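Local atomic coordinates of CRISPR-associated protein Cse2 (Thermus thermophilus, PDB entry 2ZCA), a protein that probably serves as a small subunit of the type I-E CRISPR surveillance machinery, which defends the cell against viruses, plasmids and other mobile genetic elements. Residues 22-25 against 26-30; 147-150 against 151-154; 111-114 against 115-119; 47-51 against 52-56; 91-94 against 95-98. All coordinates share one frame; numbering follows the deposited sequence.

Interaction 1. Residues 22-25 against 26-30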
loop_
_atom_site.group_PDB
_atom_site.type_symbol
_atom_site.label_atom_id
_atom_site.label_comp_id
_atom_site.label_asym_id
_atom_site.label_seq_id
_atom_site.Cartn_x
_atom_site.Cartn_y
_atom_site.Cartn_z
ATOM N N ALA A 22 -2.159 7.219 -18.339
ATOM C CA ALA A 22 -1.594 5.938 -18.735
ATOM C C ALA A 22 -1.000 5.206 -17.529
ATOM O O ALA A 22 -1.106 3.985 -17.423
ATOM C CB ALA A 22 -0.517 6.149 -19.800
ATOM N N ALA A 23 -0.371 5.957 -16.629
ATOM C CA ALA A 23 0.233 5.365 -15.441
ATOM C C ALA A 23 -0.847 4.762 -14.546
ATOM O O ALA A 23 -0.731 3.616 -14.108
ATOM C CB ALA A 23 1.027 6.419 -14.672
ATOM N N ARG A 24 -1.895 5.537 -14.275
ATOM C CA ARG A 24 -2.984 5.058 -13.435
ATOM C C ARG A 24 -3.610 3.819 -14.060
ATOM O O ARG A 24 -3.940 2.867 -13.361
ATOM C CB ARG A 24 -4.067 6.130 -13.259
ATOM C CG ARG A 24 -5.194 5.701 -12.312
ATOM C CD ARG A 24 -6.357 6.688 -12.315
ATOM N NE ARG A 24 -7.288 6.453 -11.209
ATOM C CZ ARG A 24 -8.092 5.399 -11.100
ATOM N NH1 ARG A 24 -8.099 4.455 -12.030
ATOM N NH2 ARG A 24 -8.896 5.288 -10.049
ATOM N N ALA A 25 -3.775 3.837 -15.380
ATOM C CA ALA A 25 -4.362 2.703 -16.079
ATOM C C ALA A 25 -3.526 1.448 -15.852
ATOM O O ALA A 25 -4.069 0.367 -15.612
ATOM C CB ALA A 25 -4.468 3.004 -17.576
ATOM N N ALA A 26 -2.204 1.593 -15.919
ATOM C CA ALA A 26 -1.315 0.453 -15.718
ATOM C C ALA A 26 -1.323 0.007 -14.259
ATOM O O ALA A 26 -1.402 -1.188 -13.972
ATOM C CB ALA A 26 0.103 0.807 -16.148
ATOM N N PHE A 27 -1.234 0.966 -13.341
ATOM C CA PHE A 27 -1.239 0.640 -11.920
ATOM C C PHE A 27 -2.560 -0.006 -11.513
ATOM O O PHE A 27 -2.579 -1.005 -10.789
ATOM C CB PHE A 27 -1.018 1.892 -11.059
ATOM C CG PHE A 27 0.363 2.485 -11.166
ATOM C CD1 PHE A 27 1.464 1.692 -11.474
ATOM C CD2 PHE A 27 0.569 3.837 -10.898
ATOM C CE1 PHE A 27 2.751 2.239 -11.512
ATOM C CE2 PHE A 27 1.851 4.392 -10.931
ATOM C CZ PHE A 27 2.943 3.591 -11.239
ATOM N N ARG A 28 -3.668 0.565 -11.976
ATOM C CA ARG A 28 -4.980 0.033 -11.626
ATOM C C ARG A 28 -5.157 -1.384 -12.154
ATOM O O ARG A 28 -5.613 -2.270 -11.435
ATOM C CB ARG A 28 -6.087 0.944 -12.171
ATOM C CG ARG A 28 -7.490 0.454 -11.850
ATOM C CD ARG A 28 -7.770 0.462 -10.345
ATOM N NE ARG A 28 -9.091 -0.080 -10.045
ATOM C CZ ARG A 28 -9.420 -1.365 -10.143
ATOM N NH1 ARG A 28 -8.521 -2.263 -10.528
ATOM N NH2 ARG A 28 -10.660 -1.752 -9.875
ATOM N N ARG A 29 -4.784 -1.603 -13.409
ATOM C CA ARG A 29 -4.911 -2.922 -14.001
ATOM C C ARG A 29 -3.984 -3.940 -13.330
ATOM O O ARG A 29 -4.307 -5.127 -13.271
ATOM C CB ARG A 29 -4.626 -2.852 -15.504
ATOM C CG ARG A 29 -4.655 -4.198 -16.213
ATOM C CD ARG A 29 -5.975 -4.928 -15.994
ATOM N NE ARG A 29 -6.003 -6.209 -16.695
ATOM C CZ ARG A 29 -6.963 -7.119 -16.560
ATOM N NH1 ARG A 29 -7.986 -6.896 -15.746
ATOM N NH2 ARG A 29 -6.900 -8.256 -17.240
ATOM N N SER A 30 -2.849 -3.479 -12.804
ATOM C CA SER A 30 -1.901 -4.383 -12.152
ATOM C C SER A 30 -2.476 -5.084 -10.920
ATOM O O SER A 30 -1.906 -6.065 -10.444
ATOM C CB SER A 30 -0.625 -3.639 -11.740
ATOM O OG SER A 30 -0.840 -2.831 -10.593
#
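The F27 ring and the R24 guanidinium are the flat groups of this helical turn, and each meets its neighbour at a slant. F27 leans over the turn before it, with CG 3.3 Å from A23 O. Farther out on the ring, CE2 passes A23 CB at 4.3 Å, a loose apolar contact. Placing F27 CG beside its own backbone N (chi1 -69°) is what turns the ring back over A23. The R24 and R28 side chains run alongside each other in the same direction, with their guanidinium planes 43° apart. Their touch is not between charges: R24 NH1 approaches the aliphatic R28 CB at 4.0 Å, while R24 NH1 and R28 NE stay 5.0 Å apart. R24 NE forms a salt bridge with D73, which would offset some of the local positive charge.

Underneath runs regular i to i+4 bonding. F27 N meets A23 O at 2.8 Å. R28 N to R24 O is shorter, 2.7 Å, and A26 N and R29 N bond likewise to A22 O and A25 O.

Within the fold, F27 belongs to the buried side of helix 20-29, with A23 and A26: it packs on L11 and L14 of helix 3-15, V45 of helix 42-49, and A66 and A70 of helix 56-71, while A22, A23 and A26 line up against Y44.

Interaction 2. Residues 147-150 against 151-154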
loop_
_atom_site.group_PDB
_atom_site.type_symbol
_atom_site.label_atom_id
_atom_site.label_comp_id
_atom_site.label_asym_id
_atom_site.label_seq_id
_atom_site.Cartn_x
_atom_site.Cartn_y
_atom_site.Cartn_z
ATOM N N ALA A 147 2.311 -5.217 15.262
ATOM C CA ALA A 147 1.954 -4.814 16.617
ATOM C C ALA A 147 1.570 -3.337 16.644
ATOM O O ALA A 147 0.650 -2.945 17.361
ATOM C CB ALA A 147 3.116 -5.072 17.571
ATOM N N ARG A 148 2.266 -2.517 15.857
ATOM C CA ARG A 148 1.968 -1.087 15.824
ATOM C C ARG A 148 0.619 -0.834 15.157
ATOM O O ARG A 148 -0.104 0.090 15.539
ATOM C CB ARG A 148 3.060 -0.310 15.083
ATOM C CG ARG A 148 3.140 1.161 15.497
ATOM C CD ARG A 148 3.843 2.013 14.450
ATOM N NE ARG A 148 2.967 2.277 13.312
ATOM C CZ ARG A 148 3.260 1.973 12.051
ATOM N NH1 ARG A 148 2.395 2.255 11.084
ATOM N NH2 ARG A 148 4.414 1.389 11.758
ATOM N N TRP A 149 0.278 -1.643 14.158
ATOM C CA TRP A 149 -1.010 -1.482 13.493
ATOM C C TRP A 149 -2.102 -1.771 14.515
ATOM O O TRP A 149 -3.116 -1.074 14.576
ATOM C CB TRP A 149 -1.126 -2.440 12.303
ATOM C CG TRP A 149 -0.476 -1.915 11.060
ATOM C CD1 TRP A 149 0.617 -1.099 10.987
ATOM C CD2 TRP A 149 -0.860 -2.193 9.708
ATOM N NE1 TRP A 149 0.938 -0.851 9.670
ATOM C CE2 TRP A 149 0.047 -1.511 8.865
ATOM C CE3 TRP A 149 -1.883 -2.953 9.126
ATOM C CZ2 TRP A 149 -0.037 -1.565 7.469
ATOM C CZ3 TRP A 149 -1.968 -3.006 7.734
ATOM C CH2 TRP A 149 -1.048 -2.315 6.924
ATOM N N ALA A 150 -1.888 -2.802 15.324
ATOM C CA ALA A 150 -2.856 -3.157 16.350
ATOM C C ALA A 150 -3.010 -1.983 17.314
ATOM O O ALA A 150 -4.118 -1.671 17.747
ATOM C CB ALA A 150 -2.400 -4.404 17.098
ATOM N N ARG A 151 -1.894 -1.331 17.632
ATOM C CA ARG A 151 -1.894 -0.175 18.530
ATOM C C ARG A 151 -2.707 0.973 17.924
ATOM O O ARG A 151 -3.484 1.634 18.615
ATOM C CB ARG A 151 -0.460 0.306 18.776
ATOM C CG ARG A 151 -0.329 1.406 19.833
ATOM C CD ARG A 151 1.093 1.969 19.880
ATOM N NE ARG A 151 1.373 2.833 18.734
ATOM C CZ ARG A 151 2.592 3.211 18.356
ATOM N NH1 ARG A 151 3.656 2.798 19.030
ATOM N NH2 ARG A 151 2.746 4.007 17.306
ATOM N N GLU A 152 -2.521 1.210 16.628
ATOM C CA GLU A 152 -3.244 2.279 15.946
ATOM C C GLU A 152 -4.740 1.980 15.866
ATOM O O GLU A 152 -5.573 2.869 16.053
ATOM C CB GLU A 152 -2.689 2.475 14.529
ATOM C CG GLU A 152 -1.184 2.680 14.469
ATOM C CD GLU A 152 -0.666 2.866 13.051
ATOM O OE1 GLU A 152 -1.314 2.366 12.103
ATOM O OE2 GLU A 152 0.399 3.497 12.886
ATOM N N TYR A 153 -5.078 0.725 15.589
ATOM C CA TYR A 153 -6.474 0.320 15.473
ATOM C C TYR A 153 -7.211 0.429 16.807
ATOM O O TYR A 153 -8.215 1.135 16.918
ATOM C CB TYR A 153 -6.551 -1.114 14.943
ATOM C CG TYR A 153 -7.950 -1.624 14.683
ATOM C CD1 TYR A 153 -8.746 -2.108 15.721
ATOM C CD2 TYR A 153 -8.475 -1.638 13.387
ATOM C CE1 TYR A 153 -10.029 -2.598 15.478
ATOM C CE2 TYR A 153 -9.757 -2.126 13.133
ATOM C CZ TYR A 153 -10.526 -2.605 14.184
ATOM O OH TYR A 153 -11.786 -3.102 13.944
ATOM N N TYR A 154 -6.716 -0.268 17.823
ATOM C CA TYR A 154 -7.367 -0.228 19.126
ATOM C C TYR A 154 -7.190 1.113 19.824
ATOM O O TYR A 154 -7.929 1.443 20.752
ATOM C CB TYR A 154 -6.855 -1.384 19.987
ATOM C CG TYR A 154 -7.298 -2.710 19.421
ATOM C CD1 TYR A 154 -8.646 -3.077 19.435
ATOM C CD2 TYR A 154 -6.395 -3.553 18.780
ATOM C CE1 TYR A 154 -9.081 -4.247 18.814
ATOM C CE2 TYR A 154 -6.818 -4.721 18.155
ATOM C CZ TYR A 154 -8.162 -5.062 18.172
ATOM O OH TYR A 154 -8.588 -6.205 17.529
#
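E152 OE2 takes two hydrogen bonds from one arginine: R148 NE reaches it at 2.9 Å and R148 NH1 at 3.0 Å. The grip is side-on and both donors aim at the same oxygen, which lies in the guanidinium plane. Seen from the carboxylate the approach is less regular, because the two nitrogens come from above its plane and from the same face, NE rising 57° out of it. With CG beside its own backbone N (chi1 -53°), the extended E152 chain runs back along the helix toward R148, whose bend at chi3 brings NE round to meet it. R148 NH1 also forms a salt bridge with D134, and E152 OE1 is held by T81, so the pair belongs to a wider polar network.

On the outer side, one face of the R151 guanidinium rests on the aliphatic part of R148, NH2 lying 3.4 Å from R148 CG. This brings R148 NE within 4.4 Å of R151 NH2, a like-charge approach that E152 and D134 would be expected to ease. Two aromatic residues complete the turn: Y153 CD1 sits over the centre of the Y154 ring, whose CD2 lies 4.4 Å from A150 CB.

W149 packs against L103 and L104 and Y153 stacks on F100. R148 and E152 form an i to i+4 Arg-Glu salt bridge, the spacing that brings side chains together on successive turns of an alpha helix.

Interaction 3. Residues 111-114 against 115-119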
loop_
_atom_site.group_PDB
_atom_site.type_symbol
_atom_site.label_atom_id
_atom_site.label_comp_id
_atom_site.label_asym_id
_atom_site.label_seq_id
_atom_site.Cartn_x
_atom_site.Cartn_y
_atom_site.Cartn_z
ATOM N N ILE A 111 -0.463 -11.561 1.982
ATOM C CA ILE A 111 -0.390 -10.111 2.139
ATOM C C ILE A 111 -0.859 -9.237 0.973
ATOM O O ILE A 111 -1.588 -8.270 1.188
ATOM C CB ILE A 111 1.038 -9.674 2.580
ATOM C CG1 ILE A 111 1.046 -8.180 2.921
ATOM C CG2 ILE A 111 2.050 -9.978 1.491
ATOM C CD1 ILE A 111 0.065 -7.800 4.012
ATOM N N ALA A 112 -0.461 -9.560 -0.254
ATOM C CA ALA A 112 -0.879 -8.744 -1.389
ATOM C C ALA A 112 -2.401 -8.742 -1.533
ATOM O O ALA A 112 -3.021 -7.688 -1.669
ATOM C CB ALA A 112 -0.223 -9.250 -2.679
ATOM N N PHE A 113 -2.999 -9.930 -1.493
ATOM C CA PHE A 113 -4.445 -10.056 -1.620
ATOM C C PHE A 113 -5.184 -9.354 -0.482
ATOM O O PHE A 113 -6.114 -8.585 -0.715
ATOM C CB PHE A 113 -4.849 -11.533 -1.640
ATOM C CG PHE A 113 -6.336 -11.756 -1.674
ATOM C CD1 PHE A 113 -7.070 -11.478 -2.823
ATOM C CD2 PHE A 113 -7.005 -12.234 -0.550
ATOM C CE1 PHE A 113 -8.453 -11.671 -2.854
ATOM C CE2 PHE A 113 -8.388 -12.430 -0.570
ATOM C CZ PHE A 113 -9.112 -12.148 -1.726
ATOM N N ARG A 114 -4.775 -9.616 0.753
ATOM C CA ARG A 114 -5.452 -9.008 1.894
ATOM C C ARG A 114 -5.279 -7.505 1.993
ATOM O O ARG A 114 -6.169 -6.806 2.483
ATOM C CB ARG A 114 -5.010 -9.687 3.189
ATOM C CG ARG A 114 -5.567 -11.091 3.289
ATOM C CD ARG A 114 -5.169 -11.816 4.559
ATOM N NE ARG A 114 -5.875 -13.092 4.640
ATOM C CZ ARG A 114 -5.612 -14.048 5.526
ATOM N NH1 ARG A 114 -4.649 -13.882 6.424
ATOM N NH2 ARG A 114 -6.312 -15.176 5.504
ATOM N N LEU A 115 -4.148 -6.995 1.519
ATOM C CA LEU A 115 -3.924 -5.560 1.577
ATOM C C LEU A 115 -4.798 -4.873 0.531
ATOM O O LEU A 115 -5.361 -3.811 0.788
ATOM C CB LEU A 115 -2.448 -5.230 1.339
ATOM C CG LEU A 115 -2.008 -3.826 1.770
ATOM C CD1 LEU A 115 -2.199 -3.656 3.288
ATOM C CD2 LEU A 115 -0.546 -3.618 1.399
ATOM N N ARG A 116 -4.918 -5.479 -0.647
ATOM C CA ARG A 116 -5.759 -4.899 -1.690
ATOM C C ARG A 116 -7.202 -4.876 -1.192
ATOM O O ARG A 116 -7.917 -3.884 -1.342
ATOM C CB ARG A 116 -5.684 -5.729 -2.976
ATOM C CG ARG A 116 -6.616 -5.230 -4.071
ATOM C CD ARG A 116 -7.632 -6.290 -4.455
ATOM N NE ARG A 116 -6.990 -7.484 -4.997
ATOM C CZ ARG A 116 -7.643 -8.587 -5.352
ATOM N NH1 ARG A 116 -6.977 -9.628 -5.839
ATOM N NH2 ARG A 116 -8.962 -8.647 -5.222
ATOM N N GLN A 117 -7.623 -5.977 -0.583
ATOM C CA GLN A 117 -8.981 -6.072 -0.065
ATOM C C GLN A 117 -9.252 -5.041 1.034
ATOM O O GLN A 117 -10.327 -4.437 1.079
ATOM C CB GLN A 117 -9.232 -7.487 0.460
ATOM C CG GLN A 117 -10.610 -7.696 1.060
ATOM C CD GLN A 117 -10.815 -9.114 1.555
ATOM O OE1 GLN A 117 -11.040 -10.035 0.766
ATOM N NE2 GLN A 117 -10.722 -9.300 2.868
ATOM N N ALA A 118 -8.277 -4.836 1.916
ATOM C CA ALA A 118 -8.432 -3.886 3.018
ATOM C C ALA A 118 -8.521 -2.438 2.535
ATOM O O ALA A 118 -9.318 -1.653 3.044
ATOM C CB ALA A 118 -7.282 -4.033 3.992
ATOM N N VAL A 119 -7.686 -2.079 1.565
ATOM C CA VAL A 119 -7.708 -0.726 1.026
ATOM C C VAL A 119 -9.027 -0.499 0.287
ATOM O O VAL A 119 -9.622 0.573 0.378
ATOM C CB VAL A 119 -6.506 -0.491 0.067
ATOM C CG1 VAL A 119 -6.622 0.863 -0.613
ATOM C CG2 VAL A 119 -5.209 -0.555 0.853
HETATM O O HOH W 1 -8.407 -7.810 3.902
#
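A118 N to R114 O, at 2.9 Å, and L115 N to I111 O, also 2.9 Å, are the shortest of the four i to i+4 backbone bonds in this turn. R114 O has a second donor, a water at 2.8 Å; the same water accepts a weak bond from Q117 NE2, tying the glutamine amide loosely to the preceding turn.

Outward from the backbone, the F113 ring is approached by two polar side chains from different directions. R116, bent at chi2 and chi3, turns a guanidinium face to the ring, and F113 CD1 rises 3.5 Å above that face, offset toward its rim. The two planes are 86° apart and NH1 lies near the ring plane, so the cation meets the rim of the phenyl group and does not lie over its face. The second, Q117, brings OE1 near CE2 and CZ, 3.8 Å from F113 CZ.

The apolar side of the turn is made by I111 and L115: I111 CD1 and L115 CB approach to 4.5 Å. That side faces the protein interior: I111 and A118 pack on L103 of helix 96-104, while L115 reaches L82 of helix 82-90 and L64 and L68 of helix 56-71.

Interaction 4. Residues 47-51 against 52-56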
loop_
_atom_site.group_PDB
_atom_site.type_symbol
_atom_site.label_atom_id
_atom_site.label_comp_id
_atom_site.label_asym_id
_atom_site.label_seq_id
_atom_site.Cartn_x
_atom_site.Cartn_y
_atom_site.Cartn_z
ATOM N N PRO A 47 12.193 3.213 -13.091
ATOM C CA PRO A 47 13.079 4.383 -13.064
ATOM C C PRO A 47 13.316 4.851 -11.624
ATOM O O PRO A 47 14.365 5.411 -11.304
ATOM C CB PRO A 47 12.314 5.408 -13.891
ATOM C CG PRO A 47 11.654 4.551 -14.928
ATOM C CD PRO A 47 11.122 3.393 -14.086
ATOM N N PHE A 48 12.334 4.616 -10.759
ATOM C CA PHE A 48 12.462 4.995 -9.357
ATOM C C PHE A 48 13.321 3.976 -8.610
ATOM O O PHE A 48 14.260 4.337 -7.899
ATOM C CB PHE A 48 11.086 5.070 -8.686
ATOM C CG PHE A 48 11.151 5.383 -7.215
ATOM C CD1 PHE A 48 11.250 6.697 -6.773
ATOM C CD2 PHE A 48 11.164 4.356 -6.276
ATOM C CE1 PHE A 48 11.363 6.986 -5.410
ATOM C CE2 PHE A 48 11.277 4.630 -4.911
ATOM C CZ PHE A 48 11.378 5.950 -4.478
ATOM N N LEU A 49 12.993 2.697 -8.775
ATOM C CA LEU A 49 13.725 1.632 -8.099
ATOM C C LEU A 49 15.197 1.622 -8.482
ATOM O O LEU A 49 16.044 1.188 -7.702
ATOM C CB LEU A 49 13.093 0.272 -8.417
ATOM C CG LEU A 49 11.662 0.081 -7.897
ATOM C CD1 LEU A 49 11.111 -1.253 -8.369
ATOM C CD2 LEU A 49 11.654 0.149 -6.378
ATOM N N ALA A 50 15.496 2.115 -9.679
ATOM C CA ALA A 50 16.869 2.159 -10.173
ATOM C C ALA A 50 17.756 3.069 -9.332
ATOM O O ALA A 50 18.978 2.913 -9.323
ATOM C CB ALA A 50 16.884 2.623 -11.627
ATOM N N LYS A 51 17.141 4.016 -8.628
ATOM C CA LYS A 51 17.879 4.961 -7.788
ATOM C C LYS A 51 18.360 4.347 -6.478
ATOM O O LYS A 51 19.062 4.999 -5.706
ATOM C CB LYS A 51 17.010 6.180 -7.466
ATOM C CG LYS A 51 16.544 6.971 -8.674
ATOM C CD LYS A 51 15.696 8.160 -8.242
ATOM C CE LYS A 51 15.182 8.953 -9.436
ATOM N NZ LYS A 51 16.291 9.518 -10.256
ATOM N N GLY A 52 17.979 3.101 -6.223
ATOM C CA GLY A 52 18.393 2.452 -4.992
ATOM C C GLY A 52 18.709 0.983 -5.177
ATOM O O GLY A 52 18.671 0.470 -6.296
ATOM N N ASP A 53 19.028 0.308 -4.078
ATOM C CA ASP A 53 19.344 -1.114 -4.116
ATOM C C ASP A 53 18.255 -1.861 -3.357
ATOM O O ASP A 53 18.130 -1.722 -2.139
ATOM C CB ASP A 53 20.712 -1.370 -3.479
ATOM C CG ASP A 53 21.822 -0.567 -4.142
ATOM O OD1 ASP A 53 21.886 -0.557 -5.391
ATOM O OD2 ASP A 53 22.635 0.048 -3.418
ATOM N N TRP A 54 17.470 -2.655 -4.081
ATOM C CA TRP A 54 16.363 -3.386 -3.471
ATOM C C TRP A 54 16.360 -4.888 -3.701
ATOM O O TRP A 54 16.947 -5.389 -4.659
ATOM C CB TRP A 54 15.030 -2.850 -3.997
ATOM C CG TRP A 54 14.872 -1.376 -3.904
ATOM C CD1 TRP A 54 15.096 -0.460 -4.892
ATOM C CD2 TRP A 54 14.443 -0.639 -2.759
ATOM N NE1 TRP A 54 14.826 0.806 -4.432
ATOM C CE2 TRP A 54 14.424 0.725 -3.123
ATOM C CE3 TRP A 54 14.071 -0.998 -1.455
ATOM C CZ2 TRP A 54 14.047 1.732 -2.233
ATOM C CZ3 TRP A 54 13.696 0.005 -0.571
ATOM C CH2 TRP A 54 13.687 1.352 -0.965
ATOM N N ARG A 55 15.682 -5.596 -2.804
ATOM C CA ARG A 55 15.519 -7.037 -2.923
ATOM C C ARG A 55 14.186 -7.178 -3.654
ATOM O O ARG A 55 13.377 -6.248 -3.650
ATOM C CB ARG A 55 15.422 -7.692 -1.546
ATOM C CG ARG A 55 16.683 -7.591 -0.700
ATOM C CD ARG A 55 16.451 -8.213 0.667
ATOM N NE ARG A 55 15.302 -7.602 1.330
ATOM C CZ ARG A 55 14.812 -7.991 2.502
ATOM N NH1 ARG A 55 15.371 -9.002 3.154
ATOM N NH2 ARG A 55 13.759 -7.368 3.020
ATOM N N GLN A 56 13.951 -8.325 -4.280
ATOM C CA GLN A 56 12.709 -8.532 -5.020
ATOM C C GLN A 56 11.453 -8.231 -4.197
ATOM O O GLN A 56 10.548 -7.550 -4.677
ATOM C CB GLN A 56 12.652 -9.968 -5.560
ATOM C CG GLN A 56 11.421 -10.290 -6.413
ATOM C CD GLN A 56 11.224 -9.325 -7.576
ATOM O OE1 GLN A 56 12.183 -8.751 -8.096
ATOM N NE2 GLN A 56 9.974 -9.158 -8.000
HETATM O O HOH W 2 14.922 3.712 -5.171
#
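A type I beta turn from L49 to G52 carries the chain off the C-terminal end of helix 42-49, and W54 folds back over it. The turn is closed by G52 N bonding to L49 O at 3.1 Å. One residue earlier, K51 N bonds to F48 O at 3.0 Å; the two i to i+3 bonds follow one another as the chain leaves the helix.

W54 then meets L49 in two ways. The leucine methyl CD2 lies over one face of the indole, 4.0 Å from the centroid of the five-membered ring and 24° off its normal, a CH-pi contact. L49 O lies in the plane of the same ring at its edge, 3.4 Å from W54 CD1. Also in that plane, a water accepts from W54 NE1 at 3.0 Å and donates to F48 O at 2.9 Å, satisfying the indole N-H and the carbonyl of the last helical turn together.

H62 meets W54 edge-to-face and also touches L49, joining the turn to helix 56-71. Beyond it, R55 occupies the N-cap position of that helix, its N bonded to E58 OE1; the whole is an inter-helix loop between helices 42-49 and 56-71, opened by a type I beta turn and closed by an N-cap, with W54 folded back on L49.

Interaction 5. Residues 91-94 against 95-98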
loop_
_atom_site.group_PDB
_atom_site.type_symbol
_atom_site.label_atom_id
_atom_site.label_comp_id
_atom_site.label_asym_id
_atom_site.label_seq_id
_atom_site.Cartn_x
_atom_site.Cartn_y
_atom_site.Cartn_z
ATOM N N GLN A 91 -16.654 0.487 12.728
ATOM C CA GLN A 91 -17.700 1.018 13.591
ATOM C C GLN A 91 -19.068 0.741 12.984
ATOM O O GLN A 91 -20.055 0.580 13.701
ATOM C CB GLN A 91 -17.503 2.521 13.805
ATOM C CG GLN A 91 -16.150 2.864 14.404
ATOM C CD GLN A 91 -15.815 1.998 15.608
ATOM O OE1 GLN A 91 -16.473 2.078 16.648
ATOM N NE2 GLN A 91 -14.794 1.155 15.468
ATOM N N GLY A 92 -19.114 0.674 11.657
ATOM C CA GLY A 92 -20.362 0.402 10.970
ATOM C C GLY A 92 -20.494 -1.061 10.590
ATOM O O GLY A 92 -21.546 -1.494 10.119
ATOM N N SER A 93 -19.426 -1.828 10.797
ATOM C CA SER A 93 -19.421 -3.252 10.468
ATOM C C SER A 93 -18.441 -4.013 11.358
ATOM O O SER A 93 -17.230 -3.965 11.144
ATOM C CB SER A 93 -19.038 -3.451 9.000
ATOM O OG SER A 93 -19.906 -2.730 8.143
ATOM N N ALA A 94 -18.974 -4.719 12.349
ATOM C CA ALA A 94 -18.156 -5.485 13.282
ATOM C C ALA A 94 -17.250 -6.508 12.598
ATOM O O ALA A 94 -16.140 -6.767 13.064
ATOM C CB ALA A 94 -19.051 -6.185 14.298
ATOM N N SER A 95 -17.727 -7.085 11.497
ATOM C CA SER A 95 -16.969 -8.089 10.754
ATOM C C SER A 95 -15.654 -7.554 10.192
ATOM O O SER A 95 -14.741 -8.323 9.891
ATOM C CB SER A 95 -17.821 -8.646 9.610
ATOM O OG SER A 95 -18.233 -7.613 8.732
ATOM N N VAL A 96 -15.563 -6.238 10.046
ATOM C CA VAL A 96 -14.352 -5.615 9.524
ATOM C C VAL A 96 -13.161 -5.912 10.435
ATOM O O VAL A 96 -12.023 -6.009 9.972
ATOM C CB VAL A 96 -14.521 -4.079 9.400
ATOM C CG1 VAL A 96 -13.231 -3.448 8.908
ATOM C CG2 VAL A 96 -15.660 -3.759 8.441
ATOM N N GLU A 97 -13.420 -6.068 11.730
ATOM C CA GLU A 97 -12.334 -6.343 12.660
ATOM C C GLU A 97 -11.665 -7.683 12.376
ATOM O O GLU A 97 -10.448 -7.816 12.524
ATOM C CB GLU A 97 -12.824 -6.317 14.107
ATOM C CG GLU A 97 -11.671 -6.361 15.085
ATOM C CD GLU A 97 -12.103 -6.275 16.527
ATOM O OE1 GLU A 97 -11.212 -6.327 17.399
ATOM O OE2 GLU A 97 -13.319 -6.160 16.790
ATOM N N LYS A 98 -12.454 -8.678 11.982
ATOM C CA LYS A 98 -11.899 -9.990 11.671
ATOM C C LYS A 98 -11.010 -9.897 10.432
ATOM O O LYS A 98 -10.020 -10.622 10.312
ATOM C CB LYS A 98 -13.016 -11.012 11.443
ATOM C CG LYS A 98 -13.810 -11.344 12.697
ATOM C CD LYS A 98 -14.888 -12.379 12.413
ATOM C CE LYS A 98 -15.667 -12.736 13.672
ATOM N NZ LYS A 98 -14.783 -13.291 14.734
#
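Backbone hydrogen bonds between S93 and V96 and between A94 and E97 shape this corner. V96 N reaches S93 O at 3.0 Å, and E97 N reaches A94 O at 3.1 Å. Both are i to i+3 bonds, as in a turn or the first turn of a helix. A third bond in the series, K98 N to S95 O, is weak.

The first of these bonds closes a type I beta turn from S93 to V96, the turn through which the loop after helix 82-90 winds into helix 96-104. S93 is extended (phi -153°), and the helical backbone angles begin at A94.

Apolar contact is concentrated on S93 and V96. V96 CG2 is the branch beside the backbone N, and it faces S93, where it lies 3.4 Å from S93 CB, tighter than ordinary carbon-carbon contact. V96 is buried, packing on L86, K89 and A90 of helix 82-90. Apart from this apolar contact, V96 CG2 makes a close methyl-to-carbonyl approach to S93 O, at 3.1 Å.

Side-chain polar bonds lead outward from the turn. S93 OG donates a weak bond to G92 O, and Q91 NE2 bonds to W87 O, holding the loop to the helix it has just left. E97, its chain extended beyond CG, has Y154 as the partner of its OE1.

How the interactions relate
The five contacts follow one another along the chain without interleaving. In space, interactions 2, 3 and 5 touch or lie close, and interaction 3 also comes within about 7 Å of interaction 1, measured between nearest atoms. Between interactions 2 and 5, Y154 OH approaches E97 OE1 at 2.6 Å, a probable hydrogen bond, and Y153 OH lies 3.4 Å from E97 CB. Interactions 2 and 3 touch through W149 CH2 and L115 CD1, 4.0 Å apart. Interactions 1 and 4 belong to the successive helices 20-29 and 42-49, their nearest atoms about 9 Å apart, whereas the centres of interactions 4 and 5 are about 37 Å apart.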